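Local structure of CooT (Carboxydothermus hydrogenoformans, 6FAN) at residues 2-6 / 18-22; 15-19 / 40-44. The protein is a putative nickel chaperone that probably takes part in the maturation of carbon monoxide dehydrogenase. All blocks are in the same frame, centred on the assembly; numbering follows the deposited sequence.

Overall arrangement
Contact 1 and contact 2 meet on strand 13-27 and share Leu18 and Glu19, the residues that lead into its corner; their centres lie about 9 Å apart. Contact 1 (2-6/18-22) joins neighbouring strands of one hairpin, so main-chain hydrogen bonds do most of the work, with small apolar side chains turned inward and a salt bridge and a water at the surface. Contact 2 (15-19/40-44) spans strands that are not neighbours in the sheet and depends on side chains: an aromatic ring sandwiched between a lysine and an isoleucine. Both are partly buried. The second subunit packs against contact 1, while contact 2 involves one chain of the dimer alone.

Contact 1. Residues 2-6 / 18-22; sequences CEASA and LERVD
Ala4 and Val21, and further along Ala6 and Leu18, form antiparallel hydrogen-bonded pairs that join the strands of the first beta hairpin. Val21 N donates to Ala4 O over 2.8 Å, whereas the return bond from Ala4 N to Val21 O is weak; likewise Ala6 N reaches Leu18 O at 2.8 Å, and Leu18 N gives a weaker bond back to Ala6 O. The register slips by one residue between the two pairs, a beta bulge, where strand 13-27 turns its corner at Glu19 and Arg20. Inside, Ala6 CB meets Val21 CG2 at 4.0 Å, with Leu33 and Ile57 nearby.

On the outer side, Glu3 lies alongside Arg20. Glu3 CB lies against Arg20 CA, CG passes near Arg20 O and CB, and the bend at chi2 (75°) brings OE2 to the edge of the guanidinium, in its plane. There Arg20 NE (3.3 Å) and Arg20 NH2 (3.5 Å) both donate weakly to Glu3 OE2, and the carboxylate and guanidinium planes are inclined by 49°; Glu3 is poorly ordered. A water links Arg20 N to Ser5 OG, giving the corner amide an acceptor. The hairpin is thus held mainly by its backbone, and the long salt bridge probably adds only a modest, mobile charge pairing near the second subunit.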
loop_
_atom_site.group_PDB
_atom_site.type_symbol
_atom_site.label_atom_id
_atom_site.label_comp_id
_atom_site.label_asym_id
_atom_site.label_seq_id
_atom_site.Cartn_x
_atom_site.Cartn_y
_atom_site.Cartn_z
ATOM N N CYS E 2 6.216 -9.127 -5.986
ATOM C CA CYS E 2 6.531 -9.873 -4.770
ATOM C C CYS E 2 6.033 -9.214 -3.446
ATOM O O CYS E 2 5.804 -7.999 -3.321
ATOM C CB CYS E 2 8.032 -10.231 -4.690
ATOM S SG CYS E 2 8.426 -11.895 -5.309
ATOM N N GLU E 3 5.875 -10.095 -2.488
ATOM C CA GLU E 3 5.571 -9.787 -1.126
ATOM C C GLU E 3 6.614 -8.858 -0.521
ATOM O O GLU E 3 7.819 -8.917 -0.775
ATOM C CB GLU E 3 5.474 -11.087 -0.314
ATOM C CG GLU E 3 5.049 -12.432 -0.964
ATOM C CD GLU E 3 6.150 -13.040 -1.806
ATOM O OE1 GLU E 3 5.906 -13.434 -2.964
ATOM O OE2 GLU E 3 7.255 -13.236 -1.258
ATOM N N ALA E 4 6.151 -7.936 0.314
ATOM C CA ALA E 4 6.988 -6.841 0.875
ATOM C C ALA E 4 6.821 -7.023 2.407
ATOM O O ALA E 4 5.797 -7.600 2.862
ATOM C CB ALA E 4 6.335 -5.566 0.472
ATOM N N SER E 5 7.833 -6.584 3.156
ATOM C CA SER E 5 7.732 -6.575 4.585
ATOM C C SER E 5 7.083 -5.301 5.108
ATOM O O SER E 5 7.392 -4.175 4.640
ATOM C CB SER E 5 9.140 -6.731 5.172
ATOM O OG SER E 5 9.598 -8.036 4.888
ATOM N N ALA E 6 6.190 -5.458 6.121
ATOM C CA ALA E 6 5.617 -4.280 6.796
ATOM C C ALA E 6 6.410 -3.920 8.061
ATOM O O ALA E 6 6.724 -4.800 8.864
ATOM C CB ALA E 6 4.169 -4.569 7.140
ATOM N N LEU E 18 5.466 -7.687 9.938
ATOM C CA LEU E 18 5.045 -8.886 9.212
ATOM C C LEU E 18 5.834 -9.005 7.893
ATOM O O LEU E 18 5.940 -8.040 7.137
ATOM C CB LEU E 18 3.516 -8.873 8.954
ATOM C CG LEU E 18 2.911 -10.194 8.450
ATOM C CD1 LEU E 18 3.122 -11.328 9.473
ATOM C CD2 LEU E 18 1.452 -10.139 8.011
ATOM N N GLU E 19 6.374 -10.176 7.640
ATOM C CA GLU E 19 7.158 -10.399 6.457
ATOM C C GLU E 19 6.308 -11.020 5.392
ATOM O O GLU E 19 5.336 -11.673 5.650
ATOM C CB GLU E 19 8.398 -11.286 6.730
ATOM C CG GLU E 19 9.464 -10.721 7.675
ATOM C CD GLU E 19 10.893 -11.282 7.517
ATOM O OE1 GLU E 19 11.193 -12.352 8.012
ATOM O OE2 GLU E 19 11.756 -10.641 6.934
ATOM N N ARG E 20 6.648 -10.705 4.177
ATOM C CA ARG E 20 6.017 -11.329 2.974
ATOM C C ARG E 20 4.513 -11.087 2.925
ATOM O O ARG E 20 3.754 -12.008 2.594
ATOM C CB ARG E 20 6.391 -12.788 2.780
ATOM C CG ARG E 20 7.904 -12.971 3.013
ATOM C CD ARG E 20 8.284 -14.362 2.862
ATOM N NE ARG E 20 8.453 -14.685 1.458
ATOM C CZ ARG E 20 8.976 -15.826 1.013
ATOM N NH1 ARG E 20 9.471 -16.748 1.862
ATOM N NH2 ARG E 20 9.060 -16.064 -0.294
ATOM N N VAL E 21 4.109 -9.846 3.177
ATOM C CA VAL E 21 2.725 -9.422 3.099
ATOM C C VAL E 21 2.240 -9.534 1.655
ATOM O O VAL E 21 2.915 -9.067 0.694
ATOM C CB VAL E 21 2.569 -7.923 3.528
ATOM C CG1 VAL E 21 1.090 -7.456 3.444
ATOM C CG2 VAL E 21 3.094 -7.790 4.978
ATOM N N ASP E 22 1.094 -10.189 1.494
ATOM C CA ASP E 22 0.435 -10.238 0.213
ATOM C C ASP E 22 -0.684 -9.196 0.205
ATOM O O ASP E 22 -0.616 -8.221 -0.573
ATOM C CB ASP E 22 -0.111 -11.643 -0.065
ATOM C CG ASP E 22 -0.896 -11.713 -1.370
ATOM O OD1 ASP E 22 -0.865 -10.810 -2.217
ATOM O OD2 ASP E 22 -1.627 -12.671 -1.556
HETATM O O HOH W 1 8.949 -9.845 3.099
#

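Contact 2. Residues 15-19 / 40-44; sequences ELFLE and RKVIK
This is a side-chain contact between strands that are not neighbours in the sheet: Phe17 of strand 13-27 reaches across to Lys41 and Ile43 of strand 40-43, past the intervening strand 30-35. The local segments 15-18 and 40-43 run at 123° to each other, their axes 8.7 Å apart at closest. Phe17 CG is anti to the backbone N (chi1 -180°), which sends the ring between the two partners. Ile43 CD1 makes a CH-pi contact over one face of the Phe17 ring, 4.1 Å from its centroid, while Ile43 CB packs on Phe17 CZ. Over the opposite face runs the extended Lys41 chain, its CD 4.0 Å from the centroid of the Phe17 ring in a CH-pi contact. Lys41 NZ then makes a cation-pi contact with the same ring and donates to Phe17 O at 2.7 Å, nearly straight on to the carbonyl (C=O...N 166°). Lys41 CE also touches Leu18 CD1. A methionine in place of Lys41 would probably leave Phe17 O without its ammonium partner and the ring without its cation. Phe17 and Leu18 both face Ala6 of strand 4-10, the arrangement of a classic beta bulge, here in a strongly curved, all-beta fold.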
loop_
_atom_site.group_PDB
_atom_site.type_symbol
_atom_site.label_atom_id
_atom_site.label_comp_id
_atom_site.label_asym_id
_atom_site.label_seq_id
_atom_site.Cartn_x
_atom_site.Cartn_y
_atom_site.Cartn_z
ATOM N N GLU E 15 10.404 -1.286 13.363
ATOM C CA GLU E 15 10.275 -2.651 13.813
ATOM C C GLU E 15 9.530 -3.445 12.772
ATOM O O GLU E 15 8.440 -3.053 12.373
ATOM C CB GLU E 15 9.452 -2.737 15.095
ATOM C CG GLU E 15 9.093 -1.448 15.800
ATOM C CD GLU E 15 8.618 -1.809 17.237
ATOM O OE1 GLU E 15 7.710 -2.701 17.331
ATOM O OE2 GLU E 15 9.172 -1.268 18.264
ATOM N N LEU E 16 10.088 -4.591 12.393
ATOM C CA LEU E 16 9.416 -5.533 11.543
ATOM C C LEU E 16 8.079 -5.952 12.156
ATOM O O LEU E 16 8.028 -6.338 13.309
ATOM C CB LEU E 16 10.295 -6.744 11.282
ATOM C CG LEU E 16 9.689 -7.817 10.398
ATOM C CD1 LEU E 16 9.592 -7.293 8.954
ATOM C CD2 LEU E 16 10.545 -9.101 10.552
ATOM N N PHE E 17 7.006 -5.832 11.383
ATOM C CA PHE E 17 5.681 -6.217 11.860
ATOM C C PHE E 17 5.209 -7.514 11.235
ATOM O O PHE E 17 4.638 -8.368 11.930
ATOM C CB PHE E 17 4.661 -5.094 11.654
ATOM C CG PHE E 17 3.274 -5.436 12.132
ATOM C CD1 PHE E 17 2.989 -5.538 13.502
ATOM C CD2 PHE E 17 2.252 -5.638 11.228
ATOM C CE1 PHE E 17 1.709 -5.862 13.947
ATOM C CE2 PHE E 17 0.940 -5.924 11.647
ATOM C CZ PHE E 17 0.675 -6.035 13.010
ATOM N N LEU E 18 5.466 -7.687 9.938
ATOM C CA LEU E 18 5.045 -8.886 9.212
ATOM C C LEU E 18 5.834 -9.005 7.893
ATOM O O LEU E 18 5.940 -8.040 7.137
ATOM C CB LEU E 18 3.516 -8.873 8.954
ATOM C CG LEU E 18 2.911 -10.194 8.450
ATOM C CD1 LEU E 18 3.122 -11.328 9.473
ATOM C CD2 LEU E 18 1.452 -10.139 8.011
ATOM N N GLU E 19 6.374 -10.176 7.640
ATOM C CA GLU E 19 7.158 -10.399 6.457
ATOM C C GLU E 19 6.308 -11.020 5.392
ATOM O O GLU E 19 5.336 -11.673 5.650
ATOM C CB GLU E 19 8.398 -11.286 6.730
ATOM C CG GLU E 19 9.464 -10.721 7.675
ATOM C CD GLU E 19 10.893 -11.282 7.517
ATOM O OE1 GLU E 19 11.193 -12.352 8.012
ATOM O OE2 GLU E 19 11.756 -10.641 6.934
ATOM N N ARG E 40 -2.373 -13.892 9.423
ATOM C CA ARG E 40 -3.035 -12.576 9.430
ATOM C C ARG E 40 -2.731 -11.799 10.691
ATOM O O ARG E 40 -2.625 -12.378 11.757
ATOM C CB ARG E 40 -4.542 -12.732 9.269
ATOM C CG ARG E 40 -4.924 -13.378 7.966
ATOM C CD ARG E 40 -6.334 -13.925 8.003
ATOM N NE ARG E 40 -6.650 -14.465 6.685
ATOM C CZ ARG E 40 -7.835 -14.948 6.325
ATOM N NH1 ARG E 40 -8.854 -14.996 7.190
ATOM N NH2 ARG E 40 -8.014 -15.358 5.093
ATOM N N LYS E 41 -2.585 -10.482 10.557
ATOM C CA LYS E 41 -2.423 -9.573 11.698
ATOM C C LYS E 41 -3.141 -8.274 11.414
ATOM O O LYS E 41 -3.178 -7.825 10.262
ATOM C CB LYS E 41 -0.948 -9.227 11.924
ATOM C CG LYS E 41 -0.062 -10.345 12.477
ATOM C CD LYS E 41 1.208 -9.629 13.001
ATOM C CE LYS E 41 2.293 -10.616 13.420
ATOM N NZ LYS E 41 3.421 -9.794 13.916
ATOM N N VAL E 42 -3.738 -7.678 12.446
ATOM C CA VAL E 42 -4.470 -6.429 12.341
ATOM C C VAL E 42 -3.726 -5.369 13.150
ATOM O O VAL E 42 -3.265 -5.645 14.265
ATOM C CB VAL E 42 -5.912 -6.546 12.890
ATOM C CG1 VAL E 42 -6.670 -5.250 12.657
ATOM C CG2 VAL E 42 -6.667 -7.695 12.230
ATOM N N ILE E 43 -3.621 -4.148 12.620
ATOM C CA ILE E 43 -2.990 -3.066 13.362
ATOM C C ILE E 43 -3.670 -1.746 13.096
ATOM O O ILE E 43 -3.931 -1.413 11.936
ATOM C CB ILE E 43 -1.432 -2.983 13.077
ATOM C CG1 ILE E 43 -0.781 -1.911 13.969
ATOM C CG2 ILE E 43 -1.135 -2.736 11.582
ATOM C CD1 ILE E 43 0.742 -2.055 13.978
ATOM N N LYS E 44 -3.984 -1.003 14.163
ATOM C CA LYS E 44 -4.529 0.354 14.037
ATOM C C LYS E 44 -3.387 1.269 13.668
ATOM O O LYS E 44 -2.593 1.659 14.511
ATOM C CB LYS E 44 -5.284 0.824 15.296
ATOM C CG LYS E 44 -6.579 0.114 15.545
ATOM C CD LYS E 44 -7.344 0.680 16.724
ATOM C CE LYS E 44 -8.306 -0.382 17.255
ATOM N NZ LYS E 44 -9.621 0.188 17.600
#